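Local structure of probable phospholipase A2 homolog 2 (Oryza sativa, 2WG9) at residues 34-39 with 100-105; 23-28 with 96-101; 53-58 with 88-93; 82-87 with 108-113; 17-22 with 45-50. The protein probably catalyses the calcium-dependent hydrolysis of the 2-acyl ester of membrane phospholipids, releasing a lysophospholipid and a free fatty acid. All coordinates share one frame; numbering follows the deposited sequence. Where two conformers were deposited one is given.

Contact 1 of 5, residues 34-39 with 100-105. With CA (calcium ion), chain C.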
# COMPACT_ATOMS: atom_id res chain seq x y z
N LEU A 34 -4.14 -8.33 5.08
CA LEU A 34 -4.55 -7.87 3.76
C LEU A 34 -3.46 -8.11 2.71
O LEU A 34 -2.30 -7.75 2.93
CB LEU A 34 -4.92 -6.38 3.83
CG LEU A 34 -5.74 -5.70 2.73
CD1 LEU A 34 -6.56 -4.56 3.34
CD2 LEU A 34 -4.86 -5.18 1.61
N ARG A 35 -3.84 -8.71 1.58
CA ARG A 35 -2.98 -8.79 0.40
C ARG A 35 -3.83 -8.52 -0.83
O ARG A 35 -4.71 -9.31 -1.16
CB ARG A 35 -2.26 -10.13 0.30
CG ARG A 35 -1.17 -10.30 1.32
CD ARG A 35 -0.38 -11.56 1.10
NE ARG A 35 0.72 -11.63 2.05
CZ ARG A 35 1.46 -12.72 2.26
NH1 ARG A 35 1.22 -13.84 1.58
NH2 ARG A 35 2.44 -12.68 3.15
N TYR A 36 -3.54 -7.41 -1.50
CA TYR A 36 -4.36 -6.91 -2.59
C TYR A 36 -3.43 -6.47 -3.71
O TYR A 36 -2.48 -5.70 -3.48
CB TYR A 36 -5.20 -5.73 -2.08
CG TYR A 36 -6.08 -5.03 -3.08
CD1 TYR A 36 -7.48 -5.18 -3.04
CD2 TYR A 36 -5.54 -4.18 -4.04
CE1 TYR A 36 -8.29 -4.52 -3.95
CE2 TYR A 36 -6.34 -3.52 -4.96
CZ TYR A 36 -7.72 -3.69 -4.90
OH TYR A 36 -8.51 -3.03 -5.82
N GLY A 37 -3.71 -6.95 -4.93
CA GLY A 37 -2.85 -6.68 -6.08
C GLY A 37 -1.49 -7.31 -5.83
O GLY A 37 -1.40 -8.36 -5.18
N LYS A 38 -0.44 -6.68 -6.35
CA LYS A 38 0.93 -7.16 -6.17
C LYS A 38 1.64 -6.39 -5.05
O LYS A 38 2.72 -6.80 -4.60
CB LYS A 38 1.74 -7.03 -7.47
CG LYS A 38 1.29 -7.92 -8.62
CD LYS A 38 1.95 -7.47 -9.93
CE LYS A 38 1.38 -8.18 -11.15
NZ LYS A 38 2.06 -7.73 -12.42
N TYR A 39 1.04 -5.27 -4.61
CA TYR A 39 1.73 -4.31 -3.73
C TYR A 39 1.03 -3.95 -2.40
O TYR A 39 1.71 -3.59 -1.44
CB TYR A 39 2.03 -3.00 -4.50
CG TYR A 39 3.02 -3.16 -5.63
CD1 TYR A 39 2.59 -3.40 -6.94
CD2 TYR A 39 4.40 -3.07 -5.40
CE1 TYR A 39 3.52 -3.55 -7.99
CE2 TYR A 39 5.33 -3.23 -6.44
CZ TYR A 39 4.88 -3.47 -7.73
OH TYR A 39 5.80 -3.62 -8.75
N CYS A 100 -11.88 -8.76 -3.66
CA CYS A 100 -12.05 -7.64 -2.76
C CYS A 100 -12.94 -6.57 -3.39
O CYS A 100 -13.12 -6.54 -4.61
CB CYS A 100 -10.70 -7.02 -2.38
SG CYS A 100 -9.55 -8.10 -1.47
N ASN A 101 -13.48 -5.71 -2.55
CA ASN A 101 -14.16 -4.50 -2.99
C ASN A 101 -13.17 -3.34 -2.94
O ASN A 101 -12.57 -3.08 -1.89
CB ASN A 101 -15.36 -4.24 -2.08
CG ASN A 101 -16.16 -3.04 -2.51
OD1 ASN A 101 -15.85 -1.90 -2.15
ND2 ASN A 101 -17.22 -3.28 -3.29
N VAL A 102 -13.00 -2.65 -4.06
CA VAL A 102 -11.99 -1.59 -4.17
C VAL A 102 -12.15 -0.52 -3.08
O VAL A 102 -11.22 -0.27 -2.31
CB VAL A 102 -11.97 -0.93 -5.58
CG1 VAL A 102 -10.92 0.17 -5.64
CG2 VAL A 102 -11.71 -1.97 -6.65
N GLY A 103 -13.34 0.09 -3.01
CA GLY A 103 -13.61 1.16 -2.06
C GLY A 103 -13.47 0.72 -0.62
O GLY A 103 -12.91 1.44 0.20
N GLN A 104 -13.99 -0.47 -0.32
CA GLN A 104 -13.87 -1.06 1.01
C GLN A 104 -12.41 -1.28 1.43
O GLN A 104 -12.02 -0.87 2.52
CB GLN A 104 -14.64 -2.38 1.06
CG GLN A 104 -14.78 -2.97 2.45
CD GLN A 104 -15.44 -4.34 2.45
OE1 GLN A 104 -15.30 -5.13 1.51
NE2 GLN A 104 -16.16 -4.64 3.53
N THR A 105 -11.63 -1.93 0.57
CA THR A 105 -10.21 -2.20 0.86
C THR A 105 -9.43 -0.90 1.02
O THR A 105 -8.60 -0.78 1.92
CB THR A 105 -9.57 -3.11 -0.23
OG1 THR A 105 -10.21 -4.39 -0.21
CG2 THR A 105 -8.07 -3.31 0.04
CA CA C . 3.07 -3.52 0.35
O HOH W 1 4.90 -3.65 1.91

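Contact 2 of 5, residues 23-28 with 96-101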
# COMPACT_ATOMS: atom_id res chain seq x y z
N CYS A 23 -1.75 -10.83 -8.88
CA CYS A 23 -2.76 -9.93 -8.33
C CYS A 23 -3.59 -10.68 -7.29
O CYS A 23 -4.47 -11.46 -7.64
CB CYS A 23 -3.65 -9.38 -9.44
SG CYS A 23 -2.74 -8.44 -10.70
N GLU A 24 -3.30 -10.42 -6.02
CA GLU A 24 -3.98 -11.08 -4.90
C GLU A 24 -5.24 -10.34 -4.44
O GLU A 24 -5.44 -9.16 -4.74
CB GLU A 24 -3.00 -11.28 -3.73
CG GLU A 24 -1.85 -12.25 -4.02
CD GLU A 24 -2.34 -13.64 -4.39
OE1 GLU A 24 -3.31 -14.13 -3.78
OE2 GLU A 24 -1.75 -14.26 -5.30
N SER A 25 -6.10 -11.05 -3.73
CA SER A 25 -7.26 -10.43 -3.08
C SER A 25 -7.68 -11.27 -1.88
O SER A 25 -8.70 -11.96 -1.91
CB SER A 25 -8.41 -10.19 -4.07
OG SER A 25 -8.68 -11.34 -4.86
N GLN A 26 -6.85 -11.19 -0.84
CA GLN A 26 -6.96 -12.02 0.36
C GLN A 26 -7.10 -11.15 1.60
O GLN A 26 -6.50 -10.08 1.68
CB GLN A 26 -5.71 -12.90 0.52
CG GLN A 26 -5.45 -13.87 -0.64
CD GLN A 26 -6.47 -15.01 -0.68
OE1 GLN A 26 -6.90 -15.52 0.36
NE2 GLN A 26 -6.86 -15.40 -1.89
N PHE A 27 -7.90 -11.62 2.56
CA PHE A 27 -8.15 -10.90 3.80
C PHE A 27 -8.47 -9.42 3.55
O PHE A 27 -7.91 -8.53 4.18
CB PHE A 27 -6.96 -11.07 4.77
CG PHE A 27 -6.70 -12.51 5.14
CD1 PHE A 27 -5.65 -13.21 4.54
CD2 PHE A 27 -7.49 -13.16 6.07
CE1 PHE A 27 -5.40 -14.54 4.88
CE2 PHE A 27 -7.26 -14.50 6.41
CZ PHE A 27 -6.21 -15.19 5.82
N CYS A 28 -9.39 -9.20 2.61
CA CYS A 28 -9.74 -7.87 2.09
C CYS A 28 -9.99 -6.81 3.16
O CYS A 28 -9.73 -5.63 2.93
CB CYS A 28 -10.97 -7.99 1.19
SG CYS A 28 -10.74 -9.14 -0.19
N PRO A 96 -9.36 -8.52 -13.16
CA PRO A 96 -10.29 -9.64 -13.13
C PRO A 96 -9.93 -10.63 -12.03
O PRO A 96 -8.74 -10.88 -11.79
CB PRO A 96 -10.14 -10.29 -14.51
CG PRO A 96 -8.91 -9.72 -15.10
CD PRO A 96 -8.62 -8.43 -14.43
N GLY A 97 -10.94 -11.17 -11.37
CA GLY A 97 -10.70 -12.11 -10.28
C GLY A 97 -10.45 -11.45 -8.94
O GLY A 97 -10.10 -12.12 -7.98
N ASN A 98 -10.62 -10.13 -8.87
CA ASN A 98 -10.51 -9.39 -7.61
C ASN A 98 -11.68 -9.74 -6.69
O ASN A 98 -12.81 -9.33 -6.92
CB ASN A 98 -10.47 -7.88 -7.87
CG ASN A 98 -10.13 -7.07 -6.64
OD1 ASN A 98 -9.89 -7.61 -5.56
ND2 ASN A 98 -10.08 -5.76 -6.80
N LYS A 99 -11.38 -10.50 -5.64
CA LYS A 99 -12.40 -10.91 -4.67
C LYS A 99 -12.70 -9.81 -3.65
O LYS A 99 -13.63 -9.93 -2.84
CB LYS A 99 -11.97 -12.19 -3.95
CG LYS A 99 -11.59 -13.36 -4.87
CD LYS A 99 -12.82 -14.05 -5.43
CE LYS A 99 -12.44 -15.35 -6.12
NZ LYS A 99 -11.62 -15.13 -7.35
N CYS A 100 -11.88 -8.76 -3.66
CA CYS A 100 -12.05 -7.64 -2.76
C CYS A 100 -12.94 -6.57 -3.39
O CYS A 100 -13.12 -6.54 -4.61
CB CYS A 100 -10.70 -7.02 -2.38
SG CYS A 100 -9.55 -8.10 -1.47
N ASN A 101 -13.48 -5.71 -2.55
CA ASN A 101 -14.16 -4.50 -2.99
C ASN A 101 -13.17 -3.34 -2.94
O ASN A 101 -12.57 -3.08 -1.89
CB ASN A 101 -15.36 -4.24 -2.08
CG ASN A 101 -16.16 -3.04 -2.51
OD1 ASN A 101 -15.85 -1.90 -2.15
ND2 ASN A 101 -17.22 -3.28 -3.29
O HOH W 2 -7.12 -12.16 -7.12

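Contact 3 of 5, residues 53-58 with 88-93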
# COMPACT_ATOMS: atom_id res chain seq x y z
N CYS A 53 -1.83 -3.84 -10.42
CA CYS A 53 -3.01 -4.52 -10.92
C CYS A 53 -4.19 -3.59 -11.17
O CYS A 53 -5.10 -3.93 -11.93
CB CYS A 53 -3.41 -5.62 -9.93
SG CYS A 53 -2.11 -6.82 -9.67
N ASP A 54 -4.17 -2.44 -10.51
CA ASP A 54 -5.18 -1.39 -10.69
C ASP A 54 -4.65 -0.11 -10.05
O ASP A 54 -3.47 -0.06 -9.66
CB ASP A 54 -6.56 -1.80 -10.13
CG ASP A 54 -6.57 -2.00 -8.61
OD1 ASP A 54 -5.54 -1.82 -7.93
OD2 ASP A 54 -7.66 -2.34 -8.10
N ALA A 55 -5.50 0.91 -9.97
CA ALA A 55 -5.12 2.22 -9.43
C ALA A 55 -4.72 2.16 -7.95
O ALA A 55 -3.74 2.77 -7.54
CB ALA A 55 -6.25 3.24 -9.62
N LEU A 56 -5.50 1.41 -7.17
CA LEU A 56 -5.17 1.21 -5.75
C LEU A 56 -3.83 0.49 -5.59
O LEU A 56 -3.01 0.90 -4.78
CB LEU A 56 -6.29 0.45 -5.02
CG LEU A 56 -6.12 0.27 -3.50
CD1 LEU A 56 -5.93 1.60 -2.77
CD2 LEU A 56 -7.29 -0.51 -2.91
N ASP A 57 -3.62 -0.56 -6.38
CA ASP A 57 -2.34 -1.28 -6.34
C ASP A 57 -1.16 -0.36 -6.69
O ASP A 57 -0.08 -0.45 -6.09
CB ASP A 57 -2.39 -2.48 -7.28
CG ASP A 57 -1.38 -3.54 -6.93
OD1 ASP A 57 -0.99 -3.63 -5.75
OD2 ASP A 57 -0.99 -4.31 -7.84
N ALA A 58 -1.39 0.53 -7.65
CA ALA A 58 -0.38 1.52 -8.05
C ALA A 58 -0.03 2.48 -6.91
O ALA A 58 1.14 2.81 -6.72
CB ALA A 58 -0.82 2.28 -9.32
N ASP A 88 -7.48 8.46 -2.14
CA ASP A 88 -8.67 9.30 -2.31
C ASP A 88 -9.05 9.52 -3.79
O ASP A 88 -10.18 9.90 -4.10
CB ASP A 88 -8.49 10.63 -1.57
CG ASP A 88 -8.51 10.48 -0.04
OD1 ASP A 88 -8.94 9.42 0.47
OD2 ASP A 88 -8.12 11.45 0.66
N ARG A 89 -8.11 9.25 -4.70
CA ARG A 89 -8.31 9.55 -6.12
C ARG A 89 -8.31 8.31 -7.00
O ARG A 89 -8.12 8.39 -8.21
CB ARG A 89 -7.27 10.57 -6.59
CG ARG A 89 -7.50 11.95 -6.02
CD ARG A 89 -6.21 12.72 -5.81
NE ARG A 89 -6.49 14.04 -5.24
CZ ARG A 89 -6.60 14.28 -3.93
NH1 ARG A 89 -6.44 13.31 -3.04
NH2 ARG A 89 -6.86 15.52 -3.51
N VAL A 90 -8.53 7.16 -6.37
CA VAL A 90 -8.52 5.87 -7.05
C VAL A 90 -9.81 5.67 -7.87
O VAL A 90 -10.91 5.88 -7.36
CB VAL A 90 -8.30 4.73 -6.01
CG1 VAL A 90 -8.90 3.42 -6.47
CG2 VAL A 90 -6.82 4.58 -5.71
N SER A 91 -9.66 5.28 -9.13
CA SER A 91 -10.80 5.01 -10.00
C SER A 91 -10.48 4.03 -11.14
O SER A 91 -9.33 3.57 -11.29
CB SER A 91 -11.35 6.32 -10.58
OG SER A 91 -10.38 6.99 -11.36
N GLY A 92 -11.50 3.70 -11.93
CA GLY A 92 -11.34 2.81 -13.07
C GLY A 92 -11.57 1.34 -12.77
O GLY A 92 -11.99 0.97 -11.67
N ALA A 93 -11.31 0.51 -13.78
CA ALA A 93 -11.49 -0.93 -13.66
C ALA A 93 -10.49 -1.51 -12.68
O ALA A 93 -9.36 -1.03 -12.56
CB ALA A 93 -11.32 -1.59 -15.02
O HOH W 3 -8.07 1.07 -11.63

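Contact 4 of 5, residues 82-87 with 108-113. With OCA (octanoic acid (caprylic acid)), chain D.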
# COMPACT_ATOMS: atom_id res chain seq x y z
N ASN A 82 1.26 11.02 0.90
CA ASN A 82 1.10 10.77 -0.54
C ASN A 82 0.18 9.59 -0.81
O ASN A 82 -0.61 9.62 -1.75
CB ASN A 82 2.46 10.55 -1.22
CG ASN A 82 3.29 11.82 -1.33
OD1 ASN A 82 2.81 12.94 -1.11
ND2 ASN A 82 4.55 11.66 -1.70
N LEU A 83 0.27 8.55 0.02
CA LEU A 83 -0.61 7.38 -0.11
C LEU A 83 -2.08 7.75 0.10
O LEU A 83 -2.94 7.36 -0.69
CB LEU A 83 -0.17 6.24 0.84
CG LEU A 83 -0.95 4.91 0.76
CD1 LEU A 83 -1.07 4.38 -0.67
CD2 LEU A 83 -0.35 3.83 1.64
N LEU A 84 -2.35 8.53 1.15
CA LEU A 84 -3.71 9.02 1.42
C LEU A 84 -4.27 9.82 0.24
O LEU A 84 -5.40 9.58 -0.19
CB LEU A 84 -3.76 9.85 2.71
CG LEU A 84 -3.49 9.15 4.04
CD1 LEU A 84 -3.56 10.14 5.20
CD2 LEU A 84 -4.44 7.98 4.27
N SER A 85 -3.47 10.75 -0.28
CA SER A 85 -3.84 11.52 -1.48
C SER A 85 -4.17 10.60 -2.65
O SER A 85 -5.19 10.78 -3.32
CB SER A 85 -2.72 12.49 -1.87
OG SER A 85 -2.45 13.40 -0.82
N CYS A 86 -3.31 9.61 -2.88
CA CYS A 86 -3.48 8.65 -3.97
C CYS A 86 -4.77 7.81 -3.80
O CYS A 86 -5.58 7.72 -4.72
CB CYS A 86 -2.24 7.76 -4.08
SG CYS A 86 -2.15 6.76 -5.60
N ILE A 87 -4.93 7.22 -2.61
CA ILE A 87 -6.13 6.44 -2.27
C ILE A 87 -7.44 7.19 -2.54
O ILE A 87 -8.40 6.62 -3.09
CB ILE A 87 -6.11 5.98 -0.78
CG1 ILE A 87 -5.10 4.85 -0.57
CG2 ILE A 87 -7.50 5.53 -0.32
CD1 ILE A 87 -4.81 4.56 0.92
N VAL A 108 -9.98 0.52 4.44
CA VAL A 108 -9.21 -0.22 5.46
C VAL A 108 -7.74 0.24 5.46
O VAL A 108 -7.15 0.51 6.52
CB VAL A 108 -9.35 -1.76 5.28
CG1 VAL A 108 -8.45 -2.53 6.26
CG2 VAL A 108 -10.82 -2.20 5.44
N ILE A 109 -7.14 0.36 4.28
CA ILE A 109 -5.78 0.87 4.15
C ILE A 109 -5.72 2.30 4.68
O ILE A 109 -4.82 2.64 5.45
CB ILE A 109 -5.27 0.81 2.68
CG1 ILE A 109 -5.20 -0.65 2.21
CG2 ILE A 109 -3.90 1.50 2.55
CD1 ILE A 109 -5.17 -0.84 0.69
N ARG A 110 -6.69 3.12 4.27
CA ARG A 110 -6.73 4.53 4.66
C ARG A 110 -6.72 4.71 6.18
O ARG A 110 -5.98 5.54 6.69
CB ARG A 110 -7.95 5.24 4.06
CG ARG A 110 -7.67 6.70 3.79
CD ARG A 110 -8.92 7.60 3.76
NE ARG A 110 -8.55 8.93 3.24
CZ ARG A 110 -8.00 9.90 3.97
NH1 ARG A 110 -7.76 9.73 5.26
NH2 ARG A 110 -7.70 11.06 3.40
N GLY A 111 -7.53 3.93 6.89
CA GLY A 111 -7.58 4.00 8.35
C GLY A 111 -6.22 3.80 9.02
O GLY A 111 -5.83 4.57 9.90
N VAL A 112 -5.50 2.77 8.57
CA VAL A 112 -4.16 2.44 9.08
C VAL A 112 -3.13 3.53 8.77
O VAL A 112 -2.31 3.89 9.62
CB VAL A 112 -3.68 1.07 8.51
CG1 VAL A 112 -2.21 0.79 8.86
CG2 VAL A 112 -4.57 -0.06 9.01
N ILE A 113 -3.17 4.04 7.54
CA ILE A 113 -2.21 5.05 7.10
C ILE A 113 -2.41 6.42 7.79
O ILE A 113 -1.44 7.12 8.09
CB ILE A 113 -2.15 5.17 5.54
CG1 ILE A 113 -1.71 3.83 4.92
CG2 ILE A 113 -1.20 6.29 5.08
CD1 ILE A 113 -0.34 3.28 5.42
C1 OCA D . 1.16 -0.61 0.94
C2 OCA D . -0.11 -0.11 1.63
C3 OCA D . 0.16 0.35 3.06
C4 OCA D . 0.39 -0.82 4.02
C5 OCA D . -0.84 -1.72 4.17
C6 OCA D . -1.78 -1.21 5.27
C7 OCA D . -2.54 -2.36 5.92
C8 OCA D . -4.02 -2.32 5.53
O1 OCA D . 1.40 -1.83 0.99
O2 OCA D . 1.86 0.25 0.37

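Contact 5 of 5, residues 17-22 with 45-50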
# COMPACT_ATOMS: atom_id res chain seq x y z
N GLN A 17 13.49 -12.05 -5.50
CA GLN A 17 13.00 -13.12 -4.62
C GLN A 17 12.16 -12.53 -3.47
O GLN A 17 12.39 -11.38 -3.07
CB GLN A 17 14.17 -13.95 -4.06
CG GLN A 17 14.92 -14.81 -5.11
CD GLN A 17 16.14 -15.55 -4.54
OE1 GLN A 17 16.87 -15.02 -3.68
NE2 GLN A 17 16.38 -16.77 -5.02
N GLY A 18 11.19 -13.30 -2.98
CA GLY A 18 10.37 -12.88 -1.83
C GLY A 18 9.37 -11.78 -2.15
O GLY A 18 9.04 -10.96 -1.29
N CYS A 19 8.88 -11.78 -3.39
CA CYS A 19 8.01 -10.74 -3.90
C CYS A 19 6.91 -11.34 -4.77
O CYS A 19 7.02 -12.49 -5.23
CB CYS A 19 8.83 -9.71 -4.69
SG CYS A 19 9.92 -10.45 -5.95
N SER A 20 5.85 -10.57 -5.01
CA SER A 20 4.70 -11.06 -5.77
C SER A 20 4.73 -10.67 -7.25
O SER A 20 5.13 -9.56 -7.60
CB SER A 20 3.40 -10.56 -5.15
OG SER A 20 2.28 -10.88 -5.96
N ARG A 21 4.29 -11.59 -8.09
CA ARG A 21 4.00 -11.33 -9.50
C ARG A 21 2.52 -11.62 -9.81
O ARG A 21 2.14 -11.70 -10.98
CB ARG A 21 4.90 -12.17 -10.41
CG ARG A 21 6.39 -12.14 -10.07
CD ARG A 21 7.24 -12.83 -11.13
NE ARG A 21 8.66 -12.85 -10.78
CZ ARG A 21 9.52 -11.86 -11.02
NH1 ARG A 21 10.79 -11.99 -10.66
NH2 ARG A 21 9.12 -10.75 -11.64
N THR A 22 1.71 -11.74 -8.76
CA THR A 22 0.30 -12.13 -8.90
C THR A 22 -0.63 -11.12 -8.23
O THR A 22 -0.34 -10.62 -7.14
CB THR A 22 0.04 -13.57 -8.35
OG1 THR A 22 -1.35 -13.74 -8.05
CG2 THR A 22 0.83 -13.83 -7.09
N SER A 45 4.99 -7.05 -1.30
CA SER A 45 5.30 -6.13 -2.39
C SER A 45 5.62 -6.86 -3.69
O SER A 45 5.95 -8.05 -3.68
CB SER A 45 6.46 -5.19 -2.00
OG SER A 45 6.41 -3.99 -2.76
N GLY A 46 5.52 -6.14 -4.80
CA GLY A 46 5.71 -6.71 -6.12
C GLY A 46 7.18 -6.80 -6.49
O GLY A 46 8.01 -6.02 -6.01
N CYS A 47 7.50 -7.77 -7.34
CA CYS A 47 8.86 -7.95 -7.83
C CYS A 47 9.23 -6.75 -8.71
O CYS A 47 8.35 -6.12 -9.29
CB CYS A 47 8.97 -9.27 -8.58
SG CYS A 47 8.68 -10.74 -7.52
N PRO A 48 10.54 -6.42 -8.79
CA PRO A 48 10.95 -5.28 -9.62
C PRO A 48 10.39 -5.37 -11.04
O PRO A 48 10.42 -6.43 -11.68
CB PRO A 48 12.47 -5.36 -9.60
CG PRO A 48 12.78 -6.02 -8.27
CD PRO A 48 11.69 -7.03 -8.09
N GLY A 49 9.83 -4.26 -11.51
CA GLY A 49 9.28 -4.17 -12.86
C GLY A 49 7.83 -4.58 -13.00
O GLY A 49 7.23 -4.31 -14.04
N GLU A 50 7.25 -5.22 -11.97
CA GLU A 50 5.86 -5.71 -12.04
C GLU A 50 4.85 -4.58 -12.08
O GLU A 50 4.83 -3.72 -11.19
CB GLU A 50 5.51 -6.62 -10.85
CG GLU A 50 6.19 -7.99 -10.86
CD GLU A 50 5.71 -8.88 -11.98
OE1 GLU A 50 4.51 -8.86 -12.31
OE2 GLU A 50 6.54 -9.62 -12.53
O HOH W 4 7.43 -8.88 -0.43
O HOH W 5 11.41 -8.91 -11.55
O HOH W 6 3.23 -10.77 -13.70

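Contact 1 of 5, residues 34-39 with 100-105
Y36 on strand 35-37 packs against C100, just before helix 102-125, and V102 and T105 in its first turn, in a buried and largely apolar contact that seats the small two-stranded sheet on the last long helix. The ring of Y36 carries most of it. With CG anti to the backbone N (chi1 178°), it turns its CD1-CE1 side to the other segment. C100 CB lies at that edge, near the ring plane, 3.8 Å from Y36 CD1. C100 SG, disulfide-bonded to C28, makes a sulfur-aromatic contact at the edge as well, 5.2 Å from the centroid of the Y36 ring. T105 CG2 comes within 3.7 Å of Y36 CD1 from an oblique direction. In the conformer given, L34 CD1 also lies 3.8 Å from T105 CG2, a contact that rests on one of two modelled positions. Near the phenol oxygen, V102 CG2 lies 3.5 Å from Y36 OH, which is hydrogen-bonded to D54.

T105 OG1 donates to N101 O at 3.2 Å from above the carbonyl plane, and T105 N donates to that oxygen too. N101 is the N-cap, its OD1 receiving Q104 N at 3.0 Å on a lone pair.

Past the strand the chain enters the calcium-binding loop, where Y39 O binds calcium at 2.3 Å alongside G41, Y44 and D64. With the tyrosine hydroxyl answered by D54 and the threonine hydroxyl by its own segment, the strand and helix are held together here by fit between methyls, sulfur and ring.

Contact 2 of 5, residues 23-28 with 96-101
S25 OG is placed between its backbone N and carbonyl carbon (chi1 48°), which aims it at segment 96-101, while C28 SG and C100 SG each stand anti to their own carbonyl carbon and meet in a disulfide with a chi3 of -82°. S25 OG accepts the backbone N of K99 at 2.9 Å in a nearly straight bond (168°). Water 2 sits 2.9 Å from S25 OG as well, and it donates to C23 O and G97 O, so the serine oxygen joins a direct bond and a water bridge at one point. Around it, S25 CB presses against N98 OD1 at 3.3 Å and against C100 SG at 3.5 Å. The bent chain of K99 runs by the hydroxyl, its CB 3.5 Å from S25 OG.

Strand 24-26, paired antiparallel with strand 35-37, is thus tied at the surface to the loop that precedes helix 102-125, in the disulfide-rich manner of a secreted phospholipase A2. The loop is braced within itself: N98 OD1 accepts C100 N at 3.0 Å, from above the carboxamide plane, in an Asx turn. The other end of that carboxamide, ND2, is hydrogen-bonded to T94. An alanine at S25 would probably leave K99 N without this acceptor and water 2 without one of its three anchors. On the strand side a second disulfide, C23 to C53, leads on to the start of helix 55-68.

Contact 3 of 5, residues 53-58 with 88-93
D54, whose CB touches A93 O at 3.8 Å, has its carboxylate gripped at the oxygens: OD1 is met nearly along its C-O axis by D57 N at 2.8 Å, the capping bond of helix 55-68, and OD2 is hydrogen-bonded to Y36 and T94. The D57 carboxylate offers OD2 to C53 N on its anti lone pair, away from the other oxygen; its OD2 also accepts from K38 N, and its OD1 from Y39 N.

Across the contact the work falls to V90, in the loop after helix 77-88. V90 CG2 leans on the backbone between A55 and L56, 3.7 Å from L56 N. Its other methyl, CG1, reaches A55 CB at 4.1 Å and L56 CB at 4.2 Å. Beyond it, A55 CB rests 3.5 Å from S91 O. An alanine at V90 would probably open a gap beside the first helical turn and leave A55 and L56 without their methyl cover on this side.

Water 3 bridges the polar backbone: it accepts from A55 N at 3.1 Å and donates to S91 O at 2.8 Å and to A93 O. The loop therefore reaches the N terminus of the helix that carries H63, the predicted active-site residue, mainly through the two methyls of V90 and a bridging water, with A55 N answered by the water and D57 N by the D54 cap.

Contact 4 of 5, residues 82-87 with 108-113
L83, L84 and I87 of helix 77-88 face I109, R110 and I113 of helix 102-125 in an antiparallel helix pair, the segment axes 10.0 Å apart and 156° between their directions. The pair forms one wall of the octanoate pocket.

The apolar contacts come first. L83 CD2 meets I113 CG1 at 3.6 Å, the two side chains crossing at about a right angle. A turn further on, I87 CD1 approaches I109 CG2, also at 3.6 Å. L84 and I113 slide past each other in opposite directions, with L84 CD2 3.7 Å from I113 CG2. L56 of helix 55-68 closes over I87, and L83 touches H63, the predicted active-site residue.

Ligand contacts use the same side chains. L83 CD2 is 3.8 Å from octanoate C3, where I113 CD1 joins it, so these two residues grip both each other and the acyl chain. Towards the far end of the acyl chain, I109 CA lies 3.9 Å from octanoate C8. The ligand's carboxylate end is hydrogen-bonded to G41 N.

The last kind involves R110, whose chain is extended from CG to NE. Its NH1 forms a salt bridge with E114 and its NH2 one with D88, so its polar end is held by two acids. L84 crosses R110 at about a right angle: its CD2 touches R110 CG at 3.5 Å and lies over one face of the guanidinium, 3.9 Å from its plane and offset toward the rim.

Contact 5 of 5, residues 17-22 with 45-50
The stretch that follows the calcium-binding loop is joined to the N-terminal segment: C19 is disulfide-bonded to C47, SG to SG at 2.0 Å with a chi3 of 97°, and S20 makes a single beta bridge with G46. In that bridge S20 N donates to S45 O at 2.9 Å, and C47 N donates to S20 O at 3.0 Å.

R21 lies across the disulfide. Its chain, extended from CG to NE, carries the guanidinium over C47, whose CB sits 3.3 Å above the R21 plane on one face, offset toward the rim. E50 OE2 lies at the edge, in the guanidinium plane, and takes R21 NH2 at 3.0 Å in a salt bridge; the carboxylate is met on its anti side, and the two planes stand 70° apart. Water 5, likewise in the guanidinium plane, accepts from R21 NH2 and donates to P48 O.

The acid is brought there by a type II beta turn from C47 to E50, closed by E50 N to C47 O at 3.0 Å, with G49 at a backbone conformation that suits glycine. The other oxygen, E50 OE1, is paired with K38 and also receives water 6, so the carboxylate serves two cations. In segment 17-22, S20 OG accepts T22 N at 3.0 Å in an ST turn. S45 OG is hydrogen-bonded to D64, a calcium ligand.

Overall arrangement
From the N terminus, contact 5 closes first, joining 17-22 to 45-50 beside the calcium loop. Before it shuts, contacts 2 and 1 open at 23-28 and 34-39, on the two neighbouring strands; both cross contact 5 and end on the same stretch, 96-105, which leads into helix 102-125. Within their long loops lies contact 3, from 53-58 to 88-93, binding the start of helix 55-68 to the loop after helix 77-88. Contact 4 opens at 82-87, inside contact 3, and closes last at 108-113, so it crosses contacts 1, 2 and 3. Together they tie sheet, calcium loop and three helices; contacts 2 and 3 are also joined covalently.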